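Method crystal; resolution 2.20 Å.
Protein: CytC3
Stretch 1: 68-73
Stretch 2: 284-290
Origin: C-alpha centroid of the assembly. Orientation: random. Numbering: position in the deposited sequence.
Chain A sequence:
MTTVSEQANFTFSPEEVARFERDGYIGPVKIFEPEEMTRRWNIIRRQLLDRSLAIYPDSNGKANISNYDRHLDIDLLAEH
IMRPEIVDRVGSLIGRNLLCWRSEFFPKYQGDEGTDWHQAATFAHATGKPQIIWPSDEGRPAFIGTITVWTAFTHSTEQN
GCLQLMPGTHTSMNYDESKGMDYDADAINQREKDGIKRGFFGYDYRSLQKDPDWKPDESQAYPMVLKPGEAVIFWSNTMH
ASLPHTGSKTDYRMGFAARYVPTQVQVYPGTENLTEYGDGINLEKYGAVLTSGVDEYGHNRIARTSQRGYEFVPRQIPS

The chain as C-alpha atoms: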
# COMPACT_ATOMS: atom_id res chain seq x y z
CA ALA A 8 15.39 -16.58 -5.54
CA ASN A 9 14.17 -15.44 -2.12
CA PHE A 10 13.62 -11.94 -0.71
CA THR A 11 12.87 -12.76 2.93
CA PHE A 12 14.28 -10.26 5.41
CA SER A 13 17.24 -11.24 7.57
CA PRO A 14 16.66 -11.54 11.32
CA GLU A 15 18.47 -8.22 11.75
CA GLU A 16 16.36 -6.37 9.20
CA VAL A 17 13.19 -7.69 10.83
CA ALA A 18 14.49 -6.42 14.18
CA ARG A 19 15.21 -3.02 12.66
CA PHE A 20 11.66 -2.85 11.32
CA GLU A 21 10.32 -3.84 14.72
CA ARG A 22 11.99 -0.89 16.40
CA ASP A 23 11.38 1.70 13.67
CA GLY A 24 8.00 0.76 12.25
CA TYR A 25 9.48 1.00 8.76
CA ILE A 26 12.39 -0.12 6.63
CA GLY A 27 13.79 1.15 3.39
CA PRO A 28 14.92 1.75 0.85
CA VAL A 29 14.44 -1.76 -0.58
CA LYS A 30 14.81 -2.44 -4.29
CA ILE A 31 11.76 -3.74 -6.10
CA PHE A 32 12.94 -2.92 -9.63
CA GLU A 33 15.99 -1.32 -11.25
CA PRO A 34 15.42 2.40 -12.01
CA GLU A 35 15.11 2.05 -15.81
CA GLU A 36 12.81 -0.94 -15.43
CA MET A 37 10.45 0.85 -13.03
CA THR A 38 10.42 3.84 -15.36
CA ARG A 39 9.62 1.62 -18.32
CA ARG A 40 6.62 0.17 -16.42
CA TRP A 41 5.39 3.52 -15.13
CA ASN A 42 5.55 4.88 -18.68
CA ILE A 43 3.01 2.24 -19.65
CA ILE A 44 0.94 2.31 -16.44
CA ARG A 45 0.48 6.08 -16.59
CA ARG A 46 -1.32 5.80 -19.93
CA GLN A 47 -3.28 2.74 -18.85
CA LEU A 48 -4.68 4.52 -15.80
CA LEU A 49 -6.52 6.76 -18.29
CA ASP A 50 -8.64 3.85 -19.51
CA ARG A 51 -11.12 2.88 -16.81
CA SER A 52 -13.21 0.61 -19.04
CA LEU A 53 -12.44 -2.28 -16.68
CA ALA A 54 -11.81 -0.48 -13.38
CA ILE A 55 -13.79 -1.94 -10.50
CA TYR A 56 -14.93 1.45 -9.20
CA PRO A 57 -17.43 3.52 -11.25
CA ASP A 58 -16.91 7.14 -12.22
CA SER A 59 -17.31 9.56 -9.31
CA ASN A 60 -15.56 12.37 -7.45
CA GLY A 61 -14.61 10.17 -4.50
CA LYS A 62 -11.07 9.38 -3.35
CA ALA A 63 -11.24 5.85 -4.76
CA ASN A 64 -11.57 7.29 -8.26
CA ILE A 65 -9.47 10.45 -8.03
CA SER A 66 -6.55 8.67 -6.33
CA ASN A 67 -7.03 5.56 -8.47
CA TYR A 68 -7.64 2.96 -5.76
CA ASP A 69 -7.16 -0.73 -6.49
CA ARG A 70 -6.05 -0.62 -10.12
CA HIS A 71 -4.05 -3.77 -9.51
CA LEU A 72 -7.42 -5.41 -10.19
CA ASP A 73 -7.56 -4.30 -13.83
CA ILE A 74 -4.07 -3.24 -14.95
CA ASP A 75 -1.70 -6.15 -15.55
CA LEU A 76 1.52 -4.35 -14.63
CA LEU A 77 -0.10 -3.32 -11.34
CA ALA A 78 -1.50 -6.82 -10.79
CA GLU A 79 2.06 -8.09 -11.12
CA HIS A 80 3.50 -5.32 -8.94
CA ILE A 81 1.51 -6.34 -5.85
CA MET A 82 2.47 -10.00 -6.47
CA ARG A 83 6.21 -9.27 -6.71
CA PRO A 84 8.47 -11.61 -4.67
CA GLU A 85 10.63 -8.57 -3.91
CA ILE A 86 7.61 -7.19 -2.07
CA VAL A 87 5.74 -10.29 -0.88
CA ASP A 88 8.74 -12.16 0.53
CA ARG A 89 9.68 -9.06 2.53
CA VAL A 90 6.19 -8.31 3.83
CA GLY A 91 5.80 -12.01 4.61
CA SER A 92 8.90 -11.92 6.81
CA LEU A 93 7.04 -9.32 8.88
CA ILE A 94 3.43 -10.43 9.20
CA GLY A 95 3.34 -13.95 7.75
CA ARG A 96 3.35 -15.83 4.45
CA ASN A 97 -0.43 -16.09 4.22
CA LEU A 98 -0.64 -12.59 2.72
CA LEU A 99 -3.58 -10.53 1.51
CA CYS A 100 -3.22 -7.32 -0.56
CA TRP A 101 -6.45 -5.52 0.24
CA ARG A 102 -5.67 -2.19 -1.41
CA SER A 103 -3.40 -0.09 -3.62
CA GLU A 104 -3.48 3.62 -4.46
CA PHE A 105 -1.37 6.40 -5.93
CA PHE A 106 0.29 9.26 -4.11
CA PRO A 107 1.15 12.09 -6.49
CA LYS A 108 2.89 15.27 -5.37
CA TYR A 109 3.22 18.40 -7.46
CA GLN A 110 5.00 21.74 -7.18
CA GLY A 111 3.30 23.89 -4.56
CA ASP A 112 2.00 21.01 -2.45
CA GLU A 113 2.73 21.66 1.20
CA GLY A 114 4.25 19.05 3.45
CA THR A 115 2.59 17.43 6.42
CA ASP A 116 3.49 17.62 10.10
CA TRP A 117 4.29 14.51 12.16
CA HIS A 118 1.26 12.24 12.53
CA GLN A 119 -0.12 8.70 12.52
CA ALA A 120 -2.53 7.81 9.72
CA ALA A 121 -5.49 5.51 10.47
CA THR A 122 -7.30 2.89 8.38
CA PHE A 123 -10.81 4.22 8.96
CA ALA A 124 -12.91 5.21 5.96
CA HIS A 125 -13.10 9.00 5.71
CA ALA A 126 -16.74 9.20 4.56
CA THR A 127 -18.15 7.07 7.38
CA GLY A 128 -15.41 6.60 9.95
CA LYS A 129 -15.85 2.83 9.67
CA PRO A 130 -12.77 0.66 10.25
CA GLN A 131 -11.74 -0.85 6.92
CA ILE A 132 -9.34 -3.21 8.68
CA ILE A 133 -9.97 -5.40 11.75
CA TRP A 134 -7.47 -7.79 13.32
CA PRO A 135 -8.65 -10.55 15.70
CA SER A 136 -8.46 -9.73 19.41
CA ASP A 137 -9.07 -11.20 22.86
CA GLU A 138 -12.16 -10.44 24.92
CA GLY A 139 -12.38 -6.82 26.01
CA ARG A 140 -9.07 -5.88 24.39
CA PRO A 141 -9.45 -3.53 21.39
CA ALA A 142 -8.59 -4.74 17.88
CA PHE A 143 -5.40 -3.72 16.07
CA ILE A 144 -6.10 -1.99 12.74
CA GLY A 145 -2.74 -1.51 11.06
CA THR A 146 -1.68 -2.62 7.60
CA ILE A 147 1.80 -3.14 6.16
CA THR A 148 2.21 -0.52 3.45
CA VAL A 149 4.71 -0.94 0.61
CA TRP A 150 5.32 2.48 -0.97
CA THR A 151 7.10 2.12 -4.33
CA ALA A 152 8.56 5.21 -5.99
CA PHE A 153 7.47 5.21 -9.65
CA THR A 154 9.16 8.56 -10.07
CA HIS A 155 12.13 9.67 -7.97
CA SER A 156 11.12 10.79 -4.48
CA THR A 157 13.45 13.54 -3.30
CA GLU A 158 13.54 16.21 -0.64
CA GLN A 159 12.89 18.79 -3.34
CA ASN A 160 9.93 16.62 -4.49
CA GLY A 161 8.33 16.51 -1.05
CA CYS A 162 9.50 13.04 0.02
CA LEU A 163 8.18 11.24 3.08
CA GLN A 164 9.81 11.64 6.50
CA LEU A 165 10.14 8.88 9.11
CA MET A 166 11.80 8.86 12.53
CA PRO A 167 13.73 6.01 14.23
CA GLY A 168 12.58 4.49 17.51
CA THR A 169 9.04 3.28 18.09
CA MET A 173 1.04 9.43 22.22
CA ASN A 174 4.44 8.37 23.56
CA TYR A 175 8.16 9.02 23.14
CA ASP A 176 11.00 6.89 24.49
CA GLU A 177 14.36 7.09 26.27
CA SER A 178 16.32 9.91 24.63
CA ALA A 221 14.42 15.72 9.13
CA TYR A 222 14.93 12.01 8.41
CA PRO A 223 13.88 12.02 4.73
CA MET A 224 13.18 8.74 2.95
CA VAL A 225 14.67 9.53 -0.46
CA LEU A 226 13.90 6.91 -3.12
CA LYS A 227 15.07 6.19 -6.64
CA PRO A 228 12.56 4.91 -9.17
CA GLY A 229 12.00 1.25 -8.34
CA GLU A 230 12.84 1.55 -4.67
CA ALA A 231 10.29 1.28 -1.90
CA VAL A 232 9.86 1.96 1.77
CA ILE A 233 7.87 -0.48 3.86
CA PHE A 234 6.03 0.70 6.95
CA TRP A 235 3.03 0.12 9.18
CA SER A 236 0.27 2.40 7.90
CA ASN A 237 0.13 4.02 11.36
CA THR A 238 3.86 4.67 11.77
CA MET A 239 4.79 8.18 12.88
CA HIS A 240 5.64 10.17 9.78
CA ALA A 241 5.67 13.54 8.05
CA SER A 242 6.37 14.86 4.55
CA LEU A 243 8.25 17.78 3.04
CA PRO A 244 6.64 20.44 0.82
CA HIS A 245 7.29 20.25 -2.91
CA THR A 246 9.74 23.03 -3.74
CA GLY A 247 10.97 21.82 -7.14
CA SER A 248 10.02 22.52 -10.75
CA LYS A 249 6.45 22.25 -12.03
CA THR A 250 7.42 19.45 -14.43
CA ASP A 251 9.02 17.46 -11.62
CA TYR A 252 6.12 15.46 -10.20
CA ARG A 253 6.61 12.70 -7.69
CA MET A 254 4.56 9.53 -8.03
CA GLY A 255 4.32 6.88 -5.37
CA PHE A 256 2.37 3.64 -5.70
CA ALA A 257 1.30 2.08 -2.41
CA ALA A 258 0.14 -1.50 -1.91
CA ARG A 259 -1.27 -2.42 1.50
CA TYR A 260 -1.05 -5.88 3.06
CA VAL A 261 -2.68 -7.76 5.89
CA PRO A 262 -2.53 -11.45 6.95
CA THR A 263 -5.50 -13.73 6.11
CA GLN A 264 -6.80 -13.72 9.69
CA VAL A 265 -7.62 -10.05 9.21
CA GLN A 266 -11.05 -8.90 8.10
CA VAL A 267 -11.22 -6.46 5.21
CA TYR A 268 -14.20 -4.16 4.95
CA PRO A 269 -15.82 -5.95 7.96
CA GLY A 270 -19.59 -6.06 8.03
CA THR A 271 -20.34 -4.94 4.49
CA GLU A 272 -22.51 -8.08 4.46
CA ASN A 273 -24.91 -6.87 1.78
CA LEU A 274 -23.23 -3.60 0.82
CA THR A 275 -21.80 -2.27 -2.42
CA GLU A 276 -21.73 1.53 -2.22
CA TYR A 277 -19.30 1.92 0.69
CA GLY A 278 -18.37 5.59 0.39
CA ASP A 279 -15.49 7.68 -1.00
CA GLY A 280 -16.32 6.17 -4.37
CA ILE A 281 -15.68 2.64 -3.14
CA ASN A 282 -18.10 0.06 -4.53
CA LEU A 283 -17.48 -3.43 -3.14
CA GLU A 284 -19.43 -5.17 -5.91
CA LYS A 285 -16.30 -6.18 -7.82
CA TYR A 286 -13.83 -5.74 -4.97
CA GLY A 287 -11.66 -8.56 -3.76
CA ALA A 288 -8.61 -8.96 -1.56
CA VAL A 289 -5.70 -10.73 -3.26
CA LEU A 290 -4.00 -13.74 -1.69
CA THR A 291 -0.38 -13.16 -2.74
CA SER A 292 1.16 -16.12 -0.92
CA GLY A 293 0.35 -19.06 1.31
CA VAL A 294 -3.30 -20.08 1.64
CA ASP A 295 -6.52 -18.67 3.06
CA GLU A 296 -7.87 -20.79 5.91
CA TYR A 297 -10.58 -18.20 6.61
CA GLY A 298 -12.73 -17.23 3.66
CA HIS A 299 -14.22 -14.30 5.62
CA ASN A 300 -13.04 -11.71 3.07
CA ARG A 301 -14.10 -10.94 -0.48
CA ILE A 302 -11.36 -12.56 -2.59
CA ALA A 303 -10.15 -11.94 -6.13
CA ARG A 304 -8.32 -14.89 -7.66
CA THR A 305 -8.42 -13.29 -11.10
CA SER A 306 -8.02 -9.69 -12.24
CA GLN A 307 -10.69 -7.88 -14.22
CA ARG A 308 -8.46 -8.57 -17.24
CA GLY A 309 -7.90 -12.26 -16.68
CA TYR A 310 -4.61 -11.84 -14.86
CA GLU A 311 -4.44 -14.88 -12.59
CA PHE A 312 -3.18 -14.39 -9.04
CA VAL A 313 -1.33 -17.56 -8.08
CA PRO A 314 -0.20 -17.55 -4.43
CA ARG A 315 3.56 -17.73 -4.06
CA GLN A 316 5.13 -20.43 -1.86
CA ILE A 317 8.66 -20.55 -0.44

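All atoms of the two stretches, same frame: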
# COMPACT_ATOMS: atom_id res chain seq x y z
N TYR A 68 -7.72 4.09 -6.68
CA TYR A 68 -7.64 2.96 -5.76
C TYR A 68 -7.82 1.64 -6.49
O TYR A 68 -8.58 1.54 -7.45
CB TYR A 68 -8.76 3.04 -4.71
CG TYR A 68 -8.53 3.98 -3.55
CD1 TYR A 68 -7.74 5.13 -3.68
CD2 TYR A 68 -9.14 3.74 -2.32
CE1 TYR A 68 -7.57 6.02 -2.62
CE2 TYR A 68 -8.98 4.62 -1.25
CZ TYR A 68 -8.19 5.75 -1.41
OH TYR A 68 -8.03 6.61 -0.34
N ASP A 69 -7.09 0.64 -6.00
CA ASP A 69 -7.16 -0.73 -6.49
C ASP A 69 -7.12 -1.01 -8.00
O ASP A 69 -7.90 -1.81 -8.51
CB ASP A 69 -8.40 -1.39 -5.88
CG ASP A 69 -8.41 -1.29 -4.37
OD1 ASP A 69 -7.34 -1.46 -3.76
OD2 ASP A 69 -9.49 -1.05 -3.78
N ARG A 70 -6.18 -0.39 -8.70
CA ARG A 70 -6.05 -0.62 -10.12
C ARG A 70 -5.27 -1.89 -10.40
O ARG A 70 -5.11 -2.29 -11.56
CB ARG A 70 -5.38 0.57 -10.79
CG ARG A 70 -6.26 1.80 -10.73
CD ARG A 70 -7.55 1.57 -11.50
NE ARG A 70 -7.75 2.71 -12.37
CZ ARG A 70 -7.73 2.65 -13.70
NH1 ARG A 70 -7.53 1.50 -14.32
NH2 ARG A 70 -7.86 3.77 -14.38
N HIS A 71 -4.77 -2.52 -9.34
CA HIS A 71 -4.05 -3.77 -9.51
C HIS A 71 -5.08 -4.85 -9.87
O HIS A 71 -4.73 -5.99 -10.15
CB HIS A 71 -3.32 -4.16 -8.22
CG HIS A 71 -4.22 -4.30 -7.03
ND1 HIS A 71 -4.78 -3.21 -6.40
CD2 HIS A 71 -4.69 -5.39 -6.39
CE1 HIS A 71 -5.56 -3.63 -5.42
NE2 HIS A 71 -5.52 -4.95 -5.39
N LEU A 72 -6.36 -4.47 -9.85
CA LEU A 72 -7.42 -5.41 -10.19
C LEU A 72 -7.83 -5.31 -11.66
O LEU A 72 -8.69 -6.06 -12.11
CB LEU A 72 -8.64 -5.21 -9.29
CG LEU A 72 -8.39 -5.61 -7.83
CD1 LEU A 72 -9.66 -5.45 -7.02
CD2 LEU A 72 -7.90 -7.04 -7.76
N ASP A 73 -7.23 -4.39 -12.41
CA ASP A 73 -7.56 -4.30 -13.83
C ASP A 73 -6.36 -4.02 -14.73
O ASP A 73 -6.41 -4.27 -15.94
CB ASP A 73 -8.70 -3.29 -14.09
CG ASP A 73 -8.27 -1.85 -13.92
OD1 ASP A 73 -7.95 -1.44 -12.79
OD2 ASP A 73 -8.28 -1.12 -14.94
N GLU A 284 -18.90 -4.18 -4.97
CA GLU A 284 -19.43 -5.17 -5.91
C GLU A 284 -18.34 -6.04 -6.53
O GLU A 284 -18.37 -7.27 -6.40
CB GLU A 284 -20.22 -4.49 -7.02
CG GLU A 284 -20.98 -5.45 -7.91
CD GLU A 284 -21.68 -4.75 -9.05
OE1 GLU A 284 -22.45 -3.79 -8.77
OE2 GLU A 284 -21.48 -5.14 -10.22
N LYS A 285 -17.37 -5.42 -7.19
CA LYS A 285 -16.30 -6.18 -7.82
C LYS A 285 -14.99 -6.16 -7.04
O LYS A 285 -13.93 -6.49 -7.58
CB LYS A 285 -16.06 -5.67 -9.24
CG LYS A 285 -17.29 -5.73 -10.12
CD LYS A 285 -17.03 -5.15 -11.49
CE LYS A 285 -18.31 -5.07 -12.31
NZ LYS A 285 -18.09 -4.39 -13.62
N TYR A 286 -15.05 -5.77 -5.77
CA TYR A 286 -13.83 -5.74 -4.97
C TYR A 286 -13.45 -7.12 -4.49
O TYR A 286 -14.30 -7.99 -4.31
CB TYR A 286 -13.98 -4.84 -3.74
CG TYR A 286 -12.81 -5.01 -2.78
CD1 TYR A 286 -11.60 -4.36 -3.00
CD2 TYR A 286 -12.89 -5.90 -1.70
CE1 TYR A 286 -10.48 -4.60 -2.19
CE2 TYR A 286 -11.78 -6.15 -0.89
CZ TYR A 286 -10.57 -5.49 -1.14
OH TYR A 286 -9.46 -5.75 -0.35
N GLY A 287 -12.15 -7.30 -4.27
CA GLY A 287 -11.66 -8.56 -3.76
C GLY A 287 -10.26 -8.36 -3.21
O GLY A 287 -9.50 -7.57 -3.76
N ALA A 288 -9.94 -9.03 -2.12
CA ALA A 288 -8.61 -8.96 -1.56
C ALA A 288 -7.82 -10.01 -2.35
O ALA A 288 -8.39 -11.00 -2.82
CB ALA A 288 -8.63 -9.31 -0.07
N VAL A 289 -6.52 -9.79 -2.51
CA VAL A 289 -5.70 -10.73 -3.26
C VAL A 289 -4.77 -11.52 -2.36
O VAL A 289 -4.00 -10.95 -1.59
CB VAL A 289 -4.84 -9.98 -4.31
CG1 VAL A 289 -3.87 -10.95 -4.99
CG2 VAL A 289 -5.75 -9.33 -5.35
N LEU A 290 -4.85 -12.84 -2.47
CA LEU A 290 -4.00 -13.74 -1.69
C LEU A 290 -2.71 -13.81 -2.51
O LEU A 290 -2.69 -14.42 -3.58
CB LEU A 290 -4.64 -15.13 -1.59
CG LEU A 290 -4.29 -16.10 -0.46
CD1 LEU A 290 -3.95 -17.45 -1.05
CD2 LEU A 290 -3.13 -15.58 0.37
O HOH W 1 -7.22 -6.27 -3.44

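Residues 68-73 pack against residues 284-290 of the same chain through a small contact of mainly van der Waals approaches that buries 202 Å² in total. No direct hydrogen bond joins the two stretches; a single water provides the polar link between them. The backbones stay well apart, the nearest pair of CA atoms, those of Leu72 and Tyr286, lying 8.3 Å from each other; the first stretch contributes side chains, which meet both side chains and backbone carbonyls of the second.

Tyr68 leads into the contact without taking part in it. Asp69, whose backbone adopts a left-handed conformation (phi/psi 47/47), directs its CA-to-CB bond toward the second stretch. Its OD2 lies 4.0 Å from CD1 of Tyr286, a van der Waals approach oblique to the ring. Both carboxylate oxygens of Asp69 and the hydroxyl of Tyr286 find hydrogen-bonding partners elsewhere in the structure, so this approach leaves none of these polar atoms unsatisfied.

Arg70 opens a short 3-10 segment and is itself out of reach of the second stretch. Its guanidinium group instead holds the end of its own stretch: NH1 forms a salt bridge to OD2 of Asp73 at 2.8 Å and a weak hydrogen bond to OD1 of the same residue at 3.3 Å. The backbone bond from Asp73 N to Arg70 O, 3.1 Å long, joins the same two residues, so main chain and side chains together close the turn that carries His71 and Leu72.

The CA-to-CB bond of His71 (chi1 in the p well) points toward the second stretch, and its ring meets it in two ways. At the edge of the imidazole, near the ring plane, CD2 is 4.2 Å from CG2 of Val289. The neighbouring NE2 is 2.9 Å from the oxygen of water 1, which in turn donates a hydrogen bond to Gly287 O across 2.6 Å. The water thus bridges a gap too wide for a direct bond and satisfies a buried carbonyl.

Leu72 has the largest area covered by the opposing stretch, 60 Å². Its CD2 packs 4.0 Å from Val289 CG2, the apolar pair of the contact; Gly287 O lies within reach of both methyls, 3.9 Å from CD1 and 4.3 Å from CD2, and CD1 is also 4.4 Å from Lys285 O. Val289 CG2 therefore touches both His71 and Leu72. Lys285 contributes backbone here, as the end of its side chain leads away. Asp73 ends the stretch beyond reach of the second, its carboxylate engaged by Arg70.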